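Local coordinates for protein terminal oxygenase component of carbazole 1,9a-dioxygenase (PDB 3GKQ) that probably catalyses the angular dioxygenation of carbazole at a mononuclear iron, fed with electrons through its Rieske [2Fe-2S] cluster, at residues A44-V49 with D81-Y86; T126-E131 with Q143-L148; W174-E179 with R349-E354; Q283-V288 with G329-D334. All coordinates share one frame; numbering follows the deposited sequence.

Contact 1: residues A44-V49 with D81-Y86; sequences ASPVPV and DKVECY
Pro46 and Val83 make the main touch between two surface segments of the Rieske domain: 44-49, which runs into the edge strand 47-51, and the loop segment 81-86, which lies between strands 64-69 and 90-92. Pro46 gives up the most surface. Its ring meets the fork of Val83 at a slant, with CG 3.7 Å from Val83 CG1. The neighbouring ring carbon Pro46 CB lies 3.9 Å from the same methyl and 4.2 Å from Val83 CG2, so both branches reach the ring but CG1 comes nearer. With CG1 anti to the backbone N (chi1 -179°), both methyls of Val83 face the proline. Cys85, two residues on, supplies a looser flank, its SG 4.4 Å from Pro46 CG. The contact is wholly apolar, and the total buried area of 104 Å² marks it as modest packing. Pro46 also lies on Leu57 and Asn59 of strand 54-61, which pairs with strand 47-51, so the loop is laid against the edge of that small antiparallel sheet. The side chain of Val83 is about 12 Å from the [2Fe-2S] cluster, too far to touch it. Glu84, between the two residues that face the proline, turns elsewhere and forms a salt bridge through OE1 with Lys191 of the second subunit. Within the loop its carboxylate is met from above its plane at each oxygen: Lys82 NZ is 2.8 Å from Glu84 OE2, and Tyr86 OH donates to Glu84 OE1 at 2.7 Å.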
# COMPACT_ATOMS: atom_id res chain seq x y z
N ALA A 44 7.38 -36.10 3.26
CA ALA A 44 6.58 -35.86 2.05
C ALA A 44 5.52 -34.78 2.20
O ALA A 44 4.42 -34.91 1.66
CB ALA A 44 5.93 -37.17 1.60
N SER A 45 5.84 -33.71 2.92
CA SER A 45 4.89 -32.61 3.10
C SER A 45 5.63 -31.27 2.93
O SER A 45 5.95 -30.60 3.91
CB SER A 45 4.25 -32.69 4.48
OG SER A 45 3.14 -31.81 4.59
N PRO A 46 5.91 -30.87 1.67
CA PRO A 46 6.61 -29.63 1.33
C PRO A 46 6.09 -28.38 2.04
O PRO A 46 4.89 -28.14 2.11
CB PRO A 46 6.44 -29.55 -0.19
CG PRO A 46 6.47 -31.00 -0.59
CD PRO A 46 5.56 -31.62 0.45
N VAL A 47 7.03 -27.58 2.56
CA VAL A 47 6.70 -26.36 3.28
C VAL A 47 7.52 -25.16 2.78
O VAL A 47 8.74 -25.19 2.80
CB VAL A 47 6.98 -26.51 4.80
CG1 VAL A 47 6.69 -25.21 5.52
CG2 VAL A 47 6.13 -27.63 5.37
N PRO A 48 6.85 -24.10 2.31
CA PRO A 48 7.61 -22.94 1.82
C PRO A 48 8.01 -22.01 2.97
O PRO A 48 7.28 -21.87 3.95
CB PRO A 48 6.63 -22.28 0.86
CG PRO A 48 5.31 -22.54 1.52
CD PRO A 48 5.43 -24.00 1.93
N VAL A 49 9.17 -21.39 2.84
CA VAL A 49 9.65 -20.43 3.83
C VAL A 49 10.40 -19.33 3.09
O VAL A 49 10.74 -19.48 1.91
CB VAL A 49 10.64 -21.07 4.85
CG1 VAL A 49 9.94 -22.15 5.68
CG2 VAL A 49 11.84 -21.64 4.12
N ASP A 81 3.12 -22.75 -4.97
CA ASP A 81 1.76 -22.25 -5.20
C ASP A 81 0.82 -23.44 -5.44
O ASP A 81 -0.40 -23.32 -5.27
CB ASP A 81 1.72 -21.31 -6.40
CG ASP A 81 2.15 -19.87 -6.05
OD1 ASP A 81 2.47 -19.61 -4.87
OD2 ASP A 81 2.16 -19.02 -6.96
N LYS A 82 1.38 -24.57 -5.86
CA LYS A 82 0.60 -25.79 -6.09
C LYS A 82 1.55 -26.98 -6.15
O LYS A 82 1.96 -27.41 -7.24
CB LYS A 82 -0.20 -25.71 -7.39
CG LYS A 82 -1.20 -26.87 -7.54
CD LYS A 82 -2.11 -26.70 -8.75
CE LYS A 82 -3.24 -27.73 -8.72
NZ LYS A 82 -2.73 -29.14 -8.62
N VAL A 83 1.90 -27.50 -4.98
CA VAL A 83 2.83 -28.61 -4.88
C VAL A 83 2.31 -29.89 -5.54
O VAL A 83 1.20 -30.34 -5.25
CB VAL A 83 3.16 -28.92 -3.40
CG1 VAL A 83 4.16 -30.08 -3.32
CG2 VAL A 83 3.73 -27.68 -2.72
N GLU A 84 3.12 -30.45 -6.42
CA GLU A 84 2.78 -31.68 -7.14
C GLU A 84 4.04 -32.54 -7.19
O GLU A 84 5.05 -32.14 -7.76
CB GLU A 84 2.30 -31.37 -8.56
CG GLU A 84 0.92 -30.71 -8.60
CD GLU A 84 0.43 -30.43 -10.02
OE1 GLU A 84 0.83 -31.16 -10.95
OE2 GLU A 84 -0.39 -29.50 -10.19
N CYS A 85 3.98 -33.72 -6.57
CA CYS A 85 5.11 -34.65 -6.54
C CYS A 85 4.64 -35.99 -7.11
O CYS A 85 3.67 -36.58 -6.61
CB CYS A 85 5.62 -34.82 -5.11
SG CYS A 85 6.31 -33.31 -4.31
N TYR A 86 5.31 -36.47 -8.16
CA TYR A 86 4.91 -37.73 -8.79
C TYR A 86 5.91 -38.87 -8.63
O TYR A 86 5.76 -39.94 -9.21
CB TYR A 86 4.61 -37.47 -10.27
CG TYR A 86 3.46 -36.52 -10.43
CD1 TYR A 86 2.17 -36.88 -10.04
CD2 TYR A 86 3.66 -35.22 -10.91
CE1 TYR A 86 1.12 -35.97 -10.10
CE2 TYR A 86 2.62 -34.31 -10.97
CZ TYR A 86 1.35 -34.69 -10.56
OH TYR A 86 0.32 -33.79 -10.61

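Contact 2: residues T126-E131 with Q143-L148; sequences TYPVRE and QEPHDL
Apolar packing comes first, between Pro128 and Pro145. The two rings cross at about a right angle and meet through their gamma carbons, Pro128 CG lying 3.7 Å from Pro145 CG; Pro128 CB is 3.9 Å from the same Pro145 atom. Pro145 CG thus sits against both CG and CB of Pro128. The second kind of interaction sets a charged flat group against aliphatic carbon. Leu148 lies over one face of the Arg130 guanidinium, its CD2 4.2 Å above the plane and over the centre, while Leu148 CB approaches Arg130 NH1 to 3.5 Å. Arg130 brings its guanidinium under the leucine by folding back, bent at chi2 (-64°) and again at chi3 (-61°). Nearer the backbone, Arg130 CB is 4.1 Å from Leu148 CD2. Electrostatics are weak by comparison. Asp147 OD1 stands 5.6 Å from Arg130 NH1, opposite in charge but not in contact, and Glu132 offers Arg130 NH2 a long, weak ion pair. All four touching side chains also pack on Trp32 of strand 31-35, whose NE1 is hydrogen-bonded to His146 O. The touching parts run nearly the same way, 14° apart, and bury 190 Å² between them. The chain that follows strand 135-140 thus runs alongside edge strand 129-132 and over Trp32 of the same three-stranded antiparallel sheet, in the region that joins the Rieske and ring-hydroxylase parts of a Rieske oxygenase.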
# COMPACT_ATOMS: atom_id res chain seq x y z
N THR A 126 20.19 -25.27 -4.36
CA THR A 126 19.87 -26.03 -3.16
C THR A 126 20.54 -25.33 -1.98
O THR A 126 21.53 -24.63 -2.15
CB THR A 126 20.40 -27.48 -3.24
OG1 THR A 126 21.83 -27.47 -3.30
CG2 THR A 126 19.84 -28.19 -4.47
N TYR A 127 19.98 -25.50 -0.79
CA TYR A 127 20.53 -24.88 0.41
C TYR A 127 21.00 -25.94 1.39
O TYR A 127 20.26 -26.88 1.70
CB TYR A 127 19.49 -24.01 1.12
CG TYR A 127 19.02 -22.80 0.34
CD1 TYR A 127 18.21 -22.94 -0.79
CD2 TYR A 127 19.37 -21.51 0.74
CE1 TYR A 127 17.76 -21.83 -1.50
CE2 TYR A 127 18.93 -20.39 0.04
CZ TYR A 127 18.12 -20.56 -1.07
OH TYR A 127 17.68 -19.46 -1.77
N PRO A 128 22.25 -25.82 1.88
CA PRO A 128 22.72 -26.83 2.83
C PRO A 128 21.76 -26.83 4.02
O PRO A 128 21.24 -25.78 4.41
CB PRO A 128 24.11 -26.33 3.19
CG PRO A 128 24.58 -25.73 1.90
CD PRO A 128 23.35 -24.94 1.45
N VAL A 129 21.53 -28.00 4.59
CA VAL A 129 20.63 -28.13 5.73
C VAL A 129 21.29 -28.84 6.91
O VAL A 129 22.12 -29.73 6.74
CB VAL A 129 19.37 -28.94 5.34
CG1 VAL A 129 18.43 -29.04 6.54
CG2 VAL A 129 18.68 -28.30 4.15
N ARG A 130 20.91 -28.41 8.11
CA ARG A 130 21.38 -29.00 9.36
C ARG A 130 20.16 -29.02 10.25
O ARG A 130 19.41 -28.04 10.32
CB ARG A 130 22.47 -28.15 10.02
CG ARG A 130 23.87 -28.29 9.41
CD ARG A 130 24.44 -29.69 9.59
NE ARG A 130 24.58 -30.07 11.00
CZ ARG A 130 25.58 -29.69 11.79
NH1 ARG A 130 26.55 -28.91 11.33
NH2 ARG A 130 25.61 -30.09 13.06
N GLU A 131 19.93 -30.13 10.93
CA GLU A 131 18.78 -30.24 11.81
C GLU A 131 19.28 -30.63 13.19
O GLU A 131 19.78 -31.73 13.40
CB GLU A 131 17.81 -31.28 11.25
CG GLU A 131 16.54 -31.46 12.05
CD GLU A 131 15.48 -32.20 11.26
OE1 GLU A 131 15.86 -32.98 10.36
OE2 GLU A 131 14.28 -32.00 11.52
N GLN A 143 29.58 -19.67 -0.37
CA GLN A 143 30.79 -20.40 0.00
C GLN A 143 30.46 -21.66 0.78
O GLN A 143 29.32 -21.85 1.23
CB GLN A 143 31.71 -19.51 0.83
CG GLN A 143 31.09 -19.00 2.12
CD GLN A 143 31.91 -17.88 2.74
OE1 GLN A 143 32.20 -16.88 2.09
NE2 GLN A 143 32.30 -18.05 4.00
N GLU A 144 31.45 -22.54 0.91
CA GLU A 144 31.28 -23.78 1.64
C GLU A 144 30.90 -23.46 3.08
O GLU A 144 31.49 -22.58 3.70
CB GLU A 144 32.57 -24.60 1.62
CG GLU A 144 32.69 -25.52 0.41
CD GLU A 144 31.70 -26.67 0.47
OE1 GLU A 144 31.78 -27.48 1.42
OE2 GLU A 144 30.84 -26.76 -0.44
N PRO A 145 29.91 -24.17 3.62
CA PRO A 145 29.45 -23.95 5.00
C PRO A 145 30.49 -24.30 6.06
O PRO A 145 31.19 -25.30 5.95
CB PRO A 145 28.23 -24.86 5.10
CG PRO A 145 27.71 -24.90 3.70
CD PRO A 145 28.98 -25.06 2.90
N HIS A 146 30.59 -23.45 7.07
CA HIS A 146 31.48 -23.69 8.19
C HIS A 146 30.61 -24.48 9.16
O HIS A 146 29.45 -24.75 8.86
CB HIS A 146 31.92 -22.37 8.83
CG HIS A 146 30.83 -21.35 8.89
ND1 HIS A 146 30.55 -20.49 7.85
CD2 HIS A 146 29.92 -21.06 9.86
CE1 HIS A 146 29.53 -19.72 8.17
NE2 HIS A 146 29.13 -20.05 9.38
N ASP A 147 31.16 -24.85 10.32
CA ASP A 147 30.39 -25.61 11.31
C ASP A 147 29.21 -24.80 11.84
O ASP A 147 29.34 -23.60 12.07
CB ASP A 147 31.27 -26.00 12.50
CG ASP A 147 32.36 -26.99 12.13
OD1 ASP A 147 32.03 -28.08 11.63
OD2 ASP A 147 33.55 -26.67 12.36
N LEU A 148 28.08 -25.48 12.03
CA LEU A 148 26.89 -24.83 12.56
C LEU A 148 27.18 -24.21 13.92
O LEU A 148 26.60 -23.18 14.28
CB LEU A 148 25.75 -25.85 12.71
CG LEU A 148 24.48 -25.32 13.39
CD1 LEU A 148 23.85 -24.23 12.51
CD2 LEU A 148 23.49 -26.45 13.61

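Contact 3: residues W174-E179 with R349-E354; sequences WRMGVE and RGWREE
Trp351 reaches across to three side chains of helix 174-179, and its six-membered ring does the touching. Arg175 lays one face of its guanidinium over Trp351 CZ2, NH1 being 3.7 Å from that carbon; the two planes stand 47° apart, so this is an oblique approach and not a stack. At the ring's edge, close to its plane, Glu179 OE2 comes within 3.7 Å of Trp351 CZ3, the carboxylate turned 76° from the indole. Met176 CE adds an apolar touch at 4.1 Å from Trp351 CH2. Water 1 closes the polar side: it accepts from Arg175 NH2 at 2.9 Å and from Trp351 NE1 at 3.0 Å. Were Trp351 replaced by an alanine, water 1 would probably lose one of its two donors and a gap would be likely to open between Arg175, Met176 and Glu179. The second shell fixes the charged ends. Asn173 OD1 takes Arg175 NE, the backbone oxygens of Tyr21 and Ile22 take NH1, and Tyr21 OH bonds to Glu179 OE2. Glu179 OE1 forms salt bridges with Arg367 and with Arg75 of the third subunit, a residue of the [2Fe-2S] pocket, so this face belongs to the trimer interface where a neighbour's Rieske domain docks. The segment axes pass 14.0 Å apart at 35°, a gap spanned by side chains. Helix 174-181 lies between its neighbours: Met176 packs on helix 332-346, Glu179 on Ile363 of helix 361-373, and Trp174 and Val178 on strand 282-289.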
# COMPACT_ATOMS: atom_id res chain seq x y z
N TRP A 174 14.92 -7.15 11.24
CA TRP A 174 15.58 -8.05 12.18
C TRP A 174 16.49 -7.34 13.18
O TRP A 174 16.61 -7.78 14.32
CB TRP A 174 16.39 -9.11 11.42
CG TRP A 174 17.63 -8.57 10.78
CD1 TRP A 174 17.72 -7.89 9.59
CD2 TRP A 174 18.96 -8.64 11.30
NE1 TRP A 174 19.03 -7.54 9.35
CE2 TRP A 174 19.81 -7.98 10.38
CE3 TRP A 174 19.52 -9.20 12.46
CZ2 TRP A 174 21.19 -7.87 10.59
CZ3 TRP A 174 20.90 -9.08 12.66
CH2 TRP A 174 21.72 -8.42 11.73
N ARG A 175 17.12 -6.25 12.77
CA ARG A 175 18.01 -5.53 13.67
C ARG A 175 17.29 -4.94 14.88
O ARG A 175 17.88 -4.81 15.95
CB ARG A 175 18.76 -4.43 12.90
CG ARG A 175 19.73 -5.00 11.86
CD ARG A 175 20.29 -3.92 10.93
NE ARG A 175 19.23 -3.26 10.18
CZ ARG A 175 19.43 -2.22 9.36
NH1 ARG A 175 20.65 -1.73 9.20
NH2 ARG A 175 18.41 -1.66 8.73
N MET A 176 16.01 -4.60 14.72
CA MET A 176 15.25 -4.06 15.85
C MET A 176 15.14 -5.15 16.91
O MET A 176 15.10 -4.87 18.10
CB MET A 176 13.85 -3.62 15.40
CG MET A 176 13.86 -2.46 14.41
SD MET A 176 14.75 -0.99 14.99
CE MET A 176 16.37 -1.23 14.20
N GLY A 177 15.08 -6.40 16.45
CA GLY A 177 14.99 -7.53 17.35
C GLY A 177 16.28 -7.72 18.12
O GLY A 177 16.27 -7.88 19.34
N VAL A 178 17.41 -7.69 17.41
CA VAL A 178 18.71 -7.86 18.05
C VAL A 178 19.02 -6.68 18.96
O VAL A 178 19.50 -6.86 20.08
CB VAL A 178 19.84 -8.00 17.01
CG1 VAL A 178 21.11 -8.50 17.68
CG2 VAL A 178 19.43 -8.95 15.91
N GLU A 179 18.75 -5.47 18.48
CA GLU A 179 18.99 -4.27 19.27
C GLU A 179 18.21 -4.39 20.59
O GLU A 179 18.78 -4.24 21.67
CB GLU A 179 18.51 -3.02 18.50
CG GLU A 179 19.31 -2.64 17.23
CD GLU A 179 20.56 -1.82 17.52
OE1 GLU A 179 20.49 -0.92 18.38
OE2 GLU A 179 21.61 -2.07 16.89
N ARG A 349 17.94 7.02 9.15
CA ARG A 349 18.10 8.25 9.92
C ARG A 349 18.39 7.97 11.39
O ARG A 349 19.16 8.69 12.04
CB ARG A 349 16.85 9.13 9.81
CG ARG A 349 16.50 9.53 8.37
CD ARG A 349 15.38 10.57 8.35
NE ARG A 349 15.76 11.79 9.06
CZ ARG A 349 14.98 12.85 9.19
NH1 ARG A 349 13.76 12.86 8.67
NH2 ARG A 349 15.42 13.92 9.86
N GLY A 350 17.77 6.92 11.92
CA GLY A 350 17.95 6.58 13.32
C GLY A 350 19.38 6.36 13.77
O GLY A 350 19.76 6.79 14.86
N TRP A 351 20.19 5.71 12.93
CA TRP A 351 21.58 5.44 13.30
C TRP A 351 22.37 6.71 13.55
O TRP A 351 23.34 6.71 14.32
CB TRP A 351 22.27 4.62 12.20
CG TRP A 351 21.49 3.41 11.80
CD1 TRP A 351 20.82 3.22 10.62
CD2 TRP A 351 21.22 2.25 12.59
NE1 TRP A 351 20.16 2.02 10.63
CE2 TRP A 351 20.39 1.40 11.83
CE3 TRP A 351 21.61 1.85 13.88
CZ2 TRP A 351 19.94 0.17 12.31
CZ3 TRP A 351 21.16 0.62 14.36
CH2 TRP A 351 20.33 -0.21 13.58
N ARG A 352 21.95 7.81 12.93
CA ARG A 352 22.64 9.09 13.09
C ARG A 352 22.00 9.98 14.15
O ARG A 352 22.68 10.74 14.83
CB ARG A 352 22.66 9.86 11.77
CG ARG A 352 22.59 8.99 10.52
CD ARG A 352 23.87 8.23 10.28
NE ARG A 352 23.75 7.36 9.11
CZ ARG A 352 24.78 6.76 8.52
NH1 ARG A 352 26.01 6.94 8.97
NH2 ARG A 352 24.57 5.98 7.46
N GLU A 353 20.68 9.91 14.27
CA GLU A 353 19.95 10.77 15.20
C GLU A 353 19.72 10.25 16.61
O GLU A 353 19.37 11.02 17.50
CB GLU A 353 18.60 11.15 14.59
CG GLU A 353 18.69 11.97 13.33
CD GLU A 353 17.33 12.33 12.78
OE1 GLU A 353 16.51 12.88 13.54
OE2 GLU A 353 17.08 12.06 11.59
N GLU A 354 19.90 8.95 16.83
CA GLU A 354 19.71 8.37 18.15
C GLU A 354 20.64 9.07 19.15
O GLU A 354 21.71 9.56 18.77
CB GLU A 354 20.04 6.87 18.13
CG GLU A 354 21.53 6.58 17.92
CD GLU A 354 21.83 5.11 17.63
OE1 GLU A 354 20.90 4.28 17.59
OE2 GLU A 354 23.02 4.78 17.44
O HOH W 1 18.44 1.23 8.35

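Contact 4: residues Q283-V288 with G329-D334; sequences QFEWYV and GFNDDD. With FE2 (Fe (II) ion), chain G.
Glu285 and Asn331 have the nearest CA atoms of the pair, 10.7 Å apart, so strand 283-288 and the residues leading into helix 332-346 communicate through side chains alone. Gln283, extended with CG anti to its own N (chi1 -172°), sends NE2 to Asn331 OD1 over 3.1 Å with a fairly straight N-H...O angle of 163°. The acceptor lies in the glutamine's amide plane, yet the two amides are turned 73° to each other and the donor is tilted from the asparagine's carbonyl plane. Water 2 donates to both Gln283 OE1 and Asn331 OD1, a second bridge beside the direct bond. On its other side Asn331 ND2 donates to Asp334 OD2 at 2.9 Å. Asp334 is the carboxylate of the facial triad of two histidines and one carboxylate found in Rieske oxygenases: both its oxygens bind the iron at 2.2 Å, His186 and His190 complete the protein ligands, and waters 4 and 5 fill further places. Asn331 is thus second shell to the metal. A leucine in its place would probably leave Gln283 NE2 without this acceptor and Asp334 OD2 without its asparagine donor, the carboxylate then held mainly by the iron and Asn180. Glu285, whose OE2 is hydrogen-bonded to Tyr297 OH, backs the group, with OE2 3.7 Å from Asn331 ND2. Tyr287 OH donates to Glu285 OE1 at 2.6 Å, on the anti side of the carboxylate.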
# COMPACT_ATOMS: atom_id res chain seq x y z
N GLN A 283 17.56 -19.20 27.90
CA GLN A 283 16.81 -18.77 26.73
C GLN A 283 17.70 -18.34 25.58
O GLN A 283 18.69 -17.62 25.77
CB GLN A 283 15.86 -17.63 27.10
CG GLN A 283 14.90 -17.26 25.98
CD GLN A 283 13.77 -16.39 26.46
OE1 GLN A 283 13.21 -16.61 27.53
NE2 GLN A 283 13.40 -15.39 25.66
N PHE A 284 17.35 -18.79 24.38
CA PHE A 284 18.08 -18.48 23.15
C PHE A 284 17.08 -17.84 22.18
O PHE A 284 15.98 -18.36 22.00
CB PHE A 284 18.63 -19.76 22.53
CG PHE A 284 19.54 -20.55 23.43
CD1 PHE A 284 20.91 -20.27 23.48
CD2 PHE A 284 19.04 -21.58 24.22
CE1 PHE A 284 21.76 -21.02 24.29
CE2 PHE A 284 19.89 -22.33 25.04
CZ PHE A 284 21.25 -22.05 25.07
N GLU A 285 17.46 -16.73 21.56
CA GLU A 285 16.56 -16.05 20.63
C GLU A 285 17.22 -15.72 19.29
O GLU A 285 18.36 -15.26 19.25
CB GLU A 285 16.04 -14.74 21.21
CG GLU A 285 15.41 -14.83 22.58
CD GLU A 285 14.63 -13.57 22.93
OE1 GLU A 285 15.12 -12.46 22.62
OE2 GLU A 285 13.54 -13.69 23.52
N TRP A 286 16.48 -15.95 18.21
CA TRP A 286 16.94 -15.65 16.85
C TRP A 286 16.00 -14.59 16.29
O TRP A 286 14.82 -14.54 16.65
CB TRP A 286 16.87 -16.88 15.95
CG TRP A 286 18.10 -17.76 15.97
CD1 TRP A 286 19.14 -17.73 15.09
CD2 TRP A 286 18.38 -18.82 16.90
NE1 TRP A 286 20.06 -18.71 15.41
CE2 TRP A 286 19.62 -19.39 16.52
CE3 TRP A 286 17.71 -19.34 18.01
CZ2 TRP A 286 20.20 -20.46 17.21
CZ3 TRP A 286 18.29 -20.40 18.71
CH2 TRP A 286 19.52 -20.95 18.30
N TYR A 287 16.52 -13.74 15.42
CA TYR A 287 15.76 -12.68 14.77
C TYR A 287 16.14 -12.84 13.31
O TYR A 287 16.95 -12.09 12.78
CB TYR A 287 16.21 -11.32 15.29
CG TYR A 287 16.33 -11.27 16.79
CD1 TYR A 287 15.20 -11.09 17.59
CD2 TYR A 287 17.56 -11.44 17.40
CE1 TYR A 287 15.31 -11.09 18.99
CE2 TYR A 287 17.68 -11.45 18.79
CZ TYR A 287 16.55 -11.27 19.57
OH TYR A 287 16.68 -11.28 20.94
N VAL A 288 15.55 -13.85 12.67
CA VAL A 288 15.85 -14.17 11.28
C VAL A 288 15.16 -13.26 10.28
O VAL A 288 13.93 -13.19 10.23
CB VAL A 288 15.48 -15.64 10.97
CG1 VAL A 288 15.99 -16.02 9.60
CG2 VAL A 288 16.06 -16.55 12.05
N GLY A 329 4.17 -14.03 28.20
CA GLY A 329 3.98 -13.18 29.36
C GLY A 329 5.07 -12.16 29.62
O GLY A 329 4.81 -11.09 30.17
N PHE A 330 6.30 -12.49 29.23
CA PHE A 330 7.43 -11.60 29.43
C PHE A 330 7.88 -10.92 28.14
O PHE A 330 8.07 -9.70 28.10
CB PHE A 330 8.60 -12.37 30.03
CG PHE A 330 9.76 -11.50 30.43
CD1 PHE A 330 9.78 -10.86 31.67
CD2 PHE A 330 10.85 -11.33 29.58
CE1 PHE A 330 10.86 -10.07 32.05
CE2 PHE A 330 11.94 -10.55 29.94
CZ PHE A 330 11.94 -9.91 31.19
N ASN A 331 8.06 -11.69 27.07
CA ASN A 331 8.53 -11.13 25.81
C ASN A 331 7.53 -10.40 24.92
O ASN A 331 7.94 -9.66 24.02
CB ASN A 331 9.26 -12.20 24.99
CG ASN A 331 10.56 -12.64 25.63
OD1 ASN A 331 10.74 -13.80 25.98
ND2 ASN A 331 11.48 -11.69 25.81
N ASP A 332 6.24 -10.59 25.13
CA ASP A 332 5.26 -9.90 24.29
C ASP A 332 5.52 -8.39 24.32
O ASP A 332 5.28 -7.70 23.33
CB ASP A 332 3.83 -10.19 24.74
CG ASP A 332 3.33 -11.55 24.25
OD1 ASP A 332 4.06 -12.22 23.48
OD2 ASP A 332 2.21 -11.94 24.63
N ASP A 333 6.01 -7.89 25.45
CA ASP A 333 6.30 -6.46 25.59
C ASP A 333 7.48 -6.00 24.74
O ASP A 333 7.58 -4.81 24.42
CB ASP A 333 6.57 -6.10 27.06
CG ASP A 333 5.32 -6.16 27.93
OD1 ASP A 333 4.27 -5.65 27.50
OD2 ASP A 333 5.39 -6.70 29.05
N ASP A 334 8.37 -6.92 24.38
CA ASP A 334 9.52 -6.57 23.56
C ASP A 334 9.08 -6.24 22.12
O ASP A 334 9.74 -5.47 21.42
CB ASP A 334 10.55 -7.71 23.56
CG ASP A 334 11.44 -7.72 24.82
OD1 ASP A 334 12.00 -6.67 25.17
OD2 ASP A 334 11.60 -8.78 25.46
FE FE2 G . 13.19 -7.85 26.64
O HOH W 2 10.88 -15.52 28.33
O HOH W 3 13.60 -10.38 23.11
O HOH W 4 14.34 -9.20 27.62
O HOH W 5 14.63 -8.46 24.87

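Overall arrangement
Contacts 1 and 2 come first along the chain, in series, with centres 22 Å apart: contact 1 lies in the Rieske domain, and contact 2 where the chain passes on toward the catalytic part. Contacts 3 and 4 belong to the ring-hydroxylase domain. Contact 4 is nested inside the loop that contact 3 closes, and their centres are 17 Å apart. These two touch directly, Val178 CG2 lying 3.5 Å from Tyr287 CD2. The centre of contact 1 is 37 Å from that of contact 3 and 30 Å from that of contact 4. Contact 3 instead meets the cluster-pocket residue Arg75 of the third subunit through Glu179; as in related Rieske oxygenases, electrons probably pass between subunits.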